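Local coordinates for protein yeast Cdc13 OB4 (Candida glabrata, PDB 3RMH) that forms the dimeric C-terminal OB-fold domain of the telomere protein Cdc13, whose dimerization assists DNA binding by the full protein, at the interface of chains A and B. Sequence-based numbering; all coordinates share one arbitrary frame. Chains: chain A/B, Yeast Cdc13 OB4.

Contact 1: the interface of chains A and B. Residues chain A 23, 112-113, 115; chain B 56, 60-62.
A:Arg113 reaches over the B:Lys60–B:Val62 segment at the dimer interface, and its side chain can be followed outward atom by atom. Beyond CB, the A:Arg113 CG methylene packs on CG of the B:Pro56 ring at 3.6 Å. Bends at the second and third torsions (chi2 57°) then carry CD past the carbonyl of B:Lys60. A:Arg113 NE donates to that oxygen, B:Lys60 O, at 2.8 Å, but the bond is strongly bent, 122° at the hydrogen, and the acceptor lies well out of the guanidinium plane. A:Arg113 CZ sits 3.8 Å from CE1 of B:Tyr61, and A:Arg113 NH2 lies over the ring face toward its rim, 4.0 Å from the centroid, a cation-pi contact with the two planes 31° apart. The backbones add straighter bonds: B:Val62 N gives its hydrogen to A:Arg113 O at 2.8 Å, and A:Ile115 N gives its own to B:Val62 O at 3.0 Å, nearly linear at the hydrogen. CG1 of A:Ile115 meets CB of B:Tyr61 at 3.5 Å, the two side chains crossing at about a right angle, while the carbonyl O of A:Asp112 lies at the ring's edge. Together the backbone bonds and the covered tyrosine join the two OB4 domains of the Cdc13 dimer along one flank.

Contact 2: the interface of chains A and B. Residues chain A 40, 48; chain B 40, 48.
In A:Glu40 and B:Glu40 the first torsion sets CG opposite the backbone N (chi1 175° in A:Glu40), and with the chain extended beyond CG, each carboxylate projects from strand 28-42 toward the other subunit. A:Arg48 and B:Arg48, on strand 46-52, swing CG opposite the carbonyl carbon instead (chi1 -54° in B:Arg48) and stay extended to NE, meeting the glutamates from the opposite direction. B:Arg48 grips A:Glu40 end-on: NH1 donates to OE1 at 3.1 Å, on its syn lone pair, and NH2 to OE2 at 3.0 Å, from the syn side but tilted out of the carboxylate plane. Because the carboxylate and guanidinium planes stand 58° apart, this pairing is twisted. In the reciprocal salt bridge A:Arg48 NH1 donates to B:Glu40 OE1 at 2.9 Å, with the acceptor in the guanidinium plane; the accompanying bond from NH2 to OE2 is weak. A:Arg48 NH1 also lies 3.8 Å from OE1 of its own chain's A:Glu40, a salt bridge that ties the two pairs together. OE2 of A:Glu40 and OE2 of B:Glu40 come to 5.2 Å, and the arginines probably offset the repulsion between these like charges. This four-residue charge cluster bridges facing strands of the two subunits and probably helps set their register in the dimer.

Contact 3: the interface of chains A and B. Residues chain A 59-61; chain B 25, 108-109, 113, 115.
The A:Gly59–A:Tyr61 loop follows strand 46-52 of chain A and places its tyrosine in a groove of the partner OB fold, lined by B:Leu25, B:Pro108, B:Arg113 and B:Ile115. B:Arg113 covers one face of the A:Tyr61 ring: its guanidinium stacks nearly parallel, 14° between planes, with NH2 3.7 Å from the ring centroid in a cation-pi contact. With chi1 -55° and further bends at chi2 and chi3, the arginine folds back over the loop and turns its NE–NH2 side to one acceptor. A:Lys60 O takes bonds from B:Arg113 NH2 at 2.9 Å and from B:Arg113 NE at 3.0 Å, the NE donor nearly in line with the carbonyl and the NH2 donor above its plane. This side-on grip fixes the rotation of the guanidinium and should keep it flat on the tyrosine. CG of B:Leu25 comes to 3.9 Å from ring atom CE2 of A:Tyr61, and CB of B:Pro108 to 3.5 Å from its phenol OH, while CG1 of B:Ile115 packs at 3.7 Å on CB of A:Tyr61. In the fold, the groove is shaped by the end of strand 99-108, the loop carrying B:Arg113 and the start of strand 115-119, with B:Leu25 supplied by the loop ahead of strand 28-42.

Contact 1: the interface of chains A and B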
loop_
_atom_site.group_PDB
_atom_site.type_symbol
_atom_site.label_atom_id
_atom_site.label_comp_id
_atom_site.label_asym_id
_atom_site.label_seq_id
_atom_site.Cartn_x
_atom_site.Cartn_y
_atom_site.Cartn_z
ATOM N N GLN A 23 -15.639 0.205 5.673
ATOM C CA GLN A 23 -15.525 -1.213 6.023
ATOM C C GLN A 23 -16.259 -2.134 5.047
ATOM O O GLN A 23 -15.896 -3.301 4.878
ATOM C CB GLN A 23 -16.081 -1.451 7.431
ATOM C CG GLN A 23 -15.361 -0.706 8.540
ATOM C CD GLN A 23 -14.370 -1.581 9.289
ATOM O OE1 GLN A 23 -14.178 -2.751 8.954
ATOM N NE2 GLN A 23 -13.737 -1.017 10.311
ATOM N N ASP A 112 -10.827 -9.905 -3.171
ATOM C CA ASP A 112 -10.560 -11.075 -2.341
ATOM C C ASP A 112 -11.234 -10.775 -1.003
ATOM O O ASP A 112 -12.433 -10.493 -0.970
ATOM C CB ASP A 112 -9.060 -11.333 -2.177
ATOM C CG ASP A 112 -8.425 -11.897 -3.432
ATOM O OD1 ASP A 112 -9.171 -12.354 -4.323
ATOM O OD2 ASP A 112 -7.190 -11.926 -3.615
ATOM N N ARG A 113 -10.481 -10.813 0.095
ATOM C CA ARG A 113 -11.005 -10.309 1.364
ATOM C C ARG A 113 -10.557 -8.862 1.654
ATOM O O ARG A 113 -11.099 -8.202 2.537
ATOM C CB ARG A 113 -10.648 -11.234 2.524
ATOM C CG ARG A 113 -11.870 -11.694 3.316
ATOM C CD ARG A 113 -12.897 -12.388 2.419
ATOM N NE ARG A 113 -14.268 -12.073 2.818
ATOM C CZ ARG A 113 -15.299 -12.024 1.979
ATOM N NH1 ARG A 113 -15.120 -12.272 0.688
ATOM N NH2 ARG A 113 -16.511 -11.724 2.429
ATOM N N ILE A 115 -10.425 -4.979 0.484
ATOM C CA ILE A 115 -11.127 -4.061 -0.400
ATOM C C ILE A 115 -10.121 -3.340 -1.273
ATOM O O ILE A 115 -9.112 -2.837 -0.790
ATOM C CB ILE A 115 -11.941 -3.021 0.378
ATOM C CG1 ILE A 115 -13.138 -3.703 1.047
ATOM C CG2 ILE A 115 -12.444 -1.933 -0.570
ATOM C CD1 ILE A 115 -13.866 -2.828 2.029
ATOM N N PRO B 56 -10.617 -10.966 8.985
ATOM C CA PRO B 56 -12.009 -10.504 8.894
ATOM C C PRO B 56 -13.020 -11.627 9.151
ATOM O O PRO B 56 -12.782 -12.768 8.746
ATOM C CB PRO B 56 -12.117 -9.987 7.452
ATOM C CG PRO B 56 -11.016 -10.673 6.706
ATOM C CD PRO B 56 -9.902 -10.865 7.701
ATOM N N LYS B 60 -17.118 -10.623 5.642
ATOM C CA LYS B 60 -16.590 -9.280 5.896
ATOM C C LYS B 60 -15.357 -8.993 5.053
ATOM O O LYS B 60 -14.733 -9.909 4.521
ATOM C CB LYS B 60 -16.250 -9.103 7.375
ATOM C CG LYS B 60 -17.205 -8.204 8.139
ATOM C CD LYS B 60 -18.582 -8.823 8.275
ATOM C CE LYS B 60 -19.476 -7.954 9.149
ATOM N NZ LYS B 60 -20.882 -8.446 9.187
ATOM N N TYR B 61 -15.008 -7.714 4.940
ATOM C CA TYR B 61 -13.849 -7.289 4.165
ATOM C C TYR B 61 -12.914 -6.446 5.034
ATOM O O TYR B 61 -13.341 -5.864 6.032
ATOM C CB TYR B 61 -14.287 -6.461 2.943
ATOM C CG TYR B 61 -15.119 -7.240 1.960
ATOM C CD1 TYR B 61 -14.518 -8.032 0.991
ATOM C CD2 TYR B 61 -16.509 -7.203 2.013
ATOM C CE1 TYR B 61 -15.273 -8.762 0.098
ATOM C CE2 TYR B 61 -17.276 -7.928 1.121
ATOM C CZ TYR B 61 -16.651 -8.705 0.166
ATOM O OH TYR B 61 -17.400 -9.432 -0.729
ATOM N N VAL B 62 -11.644 -6.380 4.656
ATOM C CA VAL B 62 -10.709 -5.486 5.348
ATOM C C VAL B 62 -10.425 -4.221 4.522
ATOM O O VAL B 62 -9.969 -4.289 3.375
ATOM C CB VAL B 62 -9.383 -6.190 5.713
ATOM C CG1 VAL B 62 -8.715 -6.724 4.474
ATOM C CG2 VAL B 62 -8.445 -5.240 6.448
#

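Contact 2: the interface of chains A and B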
loop_
_atom_site.group_PDB
_atom_site.type_symbol
_atom_site.label_atom_id
_atom_site.label_comp_id
_atom_site.label_asym_id
_atom_site.label_seq_id
_atom_site.Cartn_x
_atom_site.Cartn_y
_atom_site.Cartn_z
ATOM N N GLU A 40 2.947 2.003 -10.354
ATOM C CA GLU A 40 3.675 0.749 -10.374
ATOM C C GLU A 40 3.041 -0.183 -11.402
ATOM O O GLU A 40 1.822 -0.260 -11.507
ATOM C CB GLU A 40 3.651 0.130 -8.979
ATOM C CG GLU A 40 4.265 -1.239 -8.895
ATOM C CD GLU A 40 4.611 -1.622 -7.472
ATOM O OE1 GLU A 40 3.861 -1.231 -6.548
ATOM O OE2 GLU A 40 5.641 -2.299 -7.282
ATOM N N ARG A 48 -0.908 -0.171 -10.666
ATOM C CA ARG A 48 -1.274 0.415 -9.385
ATOM C C ARG A 48 -0.909 1.879 -9.322
ATOM O O ARG A 48 0.259 2.266 -9.510
ATOM C CB ARG A 48 -0.578 -0.318 -8.229
ATOM C CG ARG A 48 -0.753 -1.813 -8.280
ATOM C CD ARG A 48 0.102 -2.490 -7.203
ATOM N NE ARG A 48 0.065 -3.947 -7.315
ATOM C CZ ARG A 48 0.843 -4.762 -6.611
ATOM N NH1 ARG A 48 1.724 -4.255 -5.759
ATOM N NH2 ARG A 48 0.747 -6.078 -6.763
ATOM N N GLU B 40 4.599 -9.645 -0.785
ATOM C CA GLU B 40 4.960 -9.414 -2.164
ATOM C C GLU B 40 6.459 -9.228 -2.233
ATOM O O GLU B 40 7.050 -8.575 -1.375
ATOM C CB GLU B 40 4.227 -8.187 -2.700
ATOM C CG GLU B 40 4.623 -7.809 -4.102
ATOM C CD GLU B 40 3.561 -6.974 -4.788
ATOM O OE1 GLU B 40 2.685 -6.429 -4.080
ATOM O OE2 GLU B 40 3.599 -6.880 -6.033
ATOM N N ARG B 48 7.501 -6.680 0.732
ATOM C CA ARG B 48 6.390 -5.969 1.339
ATOM C C ARG B 48 5.438 -6.936 2.020
ATOM O O ARG B 48 4.939 -7.867 1.394
ATOM C CB ARG B 48 5.614 -5.195 0.282
ATOM C CG ARG B 48 6.480 -4.281 -0.528
ATOM C CD ARG B 48 5.705 -3.783 -1.727
ATOM N NE ARG B 48 6.535 -3.005 -2.639
ATOM C CZ ARG B 48 6.139 -2.628 -3.849
ATOM N NH1 ARG B 48 4.934 -2.977 -4.280
ATOM N NH2 ARG B 48 6.942 -1.910 -4.627
#

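Contact 3: the interface of chains A and B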
loop_
_atom_site.group_PDB
_atom_site.type_symbol
_atom_site.label_atom_id
_atom_site.label_comp_id
_atom_site.label_asym_id
_atom_site.label_seq_id
_atom_site.Cartn_x
_atom_site.Cartn_y
_atom_site.Cartn_z
ATOM N N GLY A 59 8.283 20.787 4.519
ATOM C CA GLY A 59 8.751 19.992 5.646
ATOM C C GLY A 59 7.975 18.715 5.978
ATOM O O GLY A 59 8.348 17.973 6.893
ATOM N N LYS A 60 6.914 18.441 5.226
ATOM C CA LYS A 60 5.926 17.436 5.634
ATOM C C LYS A 60 6.011 16.053 4.964
ATOM O O LYS A 60 6.810 15.820 4.058
ATOM C CB LYS A 60 4.514 18.003 5.442
ATOM C CG LYS A 60 4.353 19.453 5.871
ATOM C CD LYS A 60 4.535 19.641 7.371
ATOM C CE LYS A 60 4.239 21.088 7.771
ATOM N NZ LYS A 60 4.490 21.362 9.218
ATOM N N TYR A 61 5.150 15.145 5.420
ATOM C CA TYR A 61 5.089 13.776 4.906
ATOM C C TYR A 61 3.643 13.367 4.656
ATOM O O TYR A 61 2.721 13.969 5.207
ATOM C CB TYR A 61 5.706 12.800 5.922
ATOM C CG TYR A 61 7.212 12.914 6.061
ATOM C CD1 TYR A 61 8.061 12.285 5.153
ATOM C CD2 TYR A 61 7.782 13.633 7.104
ATOM C CE1 TYR A 61 9.431 12.383 5.274
ATOM C CE2 TYR A 61 9.166 13.741 7.230
ATOM C CZ TYR A 61 9.978 13.111 6.310
ATOM O OH TYR A 61 11.343 13.199 6.422
ATOM N N LEU B 25 6.762 11.955 11.622
ATOM C CA LEU B 25 7.673 10.933 12.100
ATOM C C LEU B 25 7.702 10.956 13.615
ATOM O O LEU B 25 8.052 11.970 14.216
ATOM C CB LEU B 25 9.083 11.176 11.569
ATOM C CG LEU B 25 9.260 11.024 10.067
ATOM C CD1 LEU B 25 10.735 11.094 9.725
ATOM C CD2 LEU B 25 8.658 9.705 9.609
ATOM N N PRO B 108 11.355 7.405 6.925
ATOM C CA PRO B 108 11.147 8.480 5.953
ATOM C C PRO B 108 11.934 8.203 4.681
ATOM O O PRO B 108 13.033 7.651 4.754
ATOM C CB PRO B 108 11.751 9.689 6.663
ATOM C CG PRO B 108 12.883 9.100 7.441
ATOM C CD PRO B 108 12.420 7.730 7.892
ATOM N N SER B 109 11.388 8.584 3.532
ATOM C CA SER B 109 12.103 8.431 2.273
ATOM C C SER B 109 12.627 9.778 1.785
ATOM O O SER B 109 12.264 10.823 2.325
ATOM C CB SER B 109 11.201 7.785 1.222
ATOM O OG SER B 109 9.941 8.426 1.171
ATOM N N ARG B 113 8.236 11.569 -0.089
ATOM C CA ARG B 113 7.656 12.182 1.104
ATOM C C ARG B 113 6.614 11.271 1.735
ATOM O O ARG B 113 5.796 11.711 2.548
ATOM C CB ARG B 113 7.031 13.541 0.766
ATOM C CG ARG B 113 7.997 14.508 0.084
ATOM C CD ARG B 113 9.288 14.648 0.884
ATOM N NE ARG B 113 9.045 15.214 2.207
ATOM C CZ ARG B 113 9.998 15.473 3.095
ATOM N NH1 ARG B 113 11.268 15.217 2.807
ATOM N NH2 ARG B 113 9.677 15.988 4.273
ATOM N N ILE B 115 5.440 8.207 4.109
ATOM C CA ILE B 115 5.916 7.488 5.285
ATOM C C ILE B 115 5.770 5.992 5.019
ATOM O O ILE B 115 4.725 5.537 4.566
ATOM C CB ILE B 115 5.148 7.894 6.553
ATOM C CG1 ILE B 115 5.621 9.271 7.017
ATOM C CG2 ILE B 115 5.366 6.857 7.677
ATOM C CD1 ILE B 115 4.731 9.902 8.064
#

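Contacts 1 and 3 are two-fold counterparts: each pairs the 60-61 segment of one subunit with A:Arg113 and A:Ile115, or B:Arg113 and B:Ile115, of the other, and their C-alpha centres lie about 29 Å apart. The C-alpha centre of contact 2 lies about 19 Å from that of contact 1 and about 20 Å from that of contact 3, and it pairs the same two residues from both chains, as expected near the dyad. The dimer is thus held at its middle by charged strand residues and at two flanks by loops that each pack against the partner subunit. A:Arg113 and B:Arg113 bend differently, so the symmetry is approximate at side-chain level, although each meets the same tyrosine and lysine carbonyl.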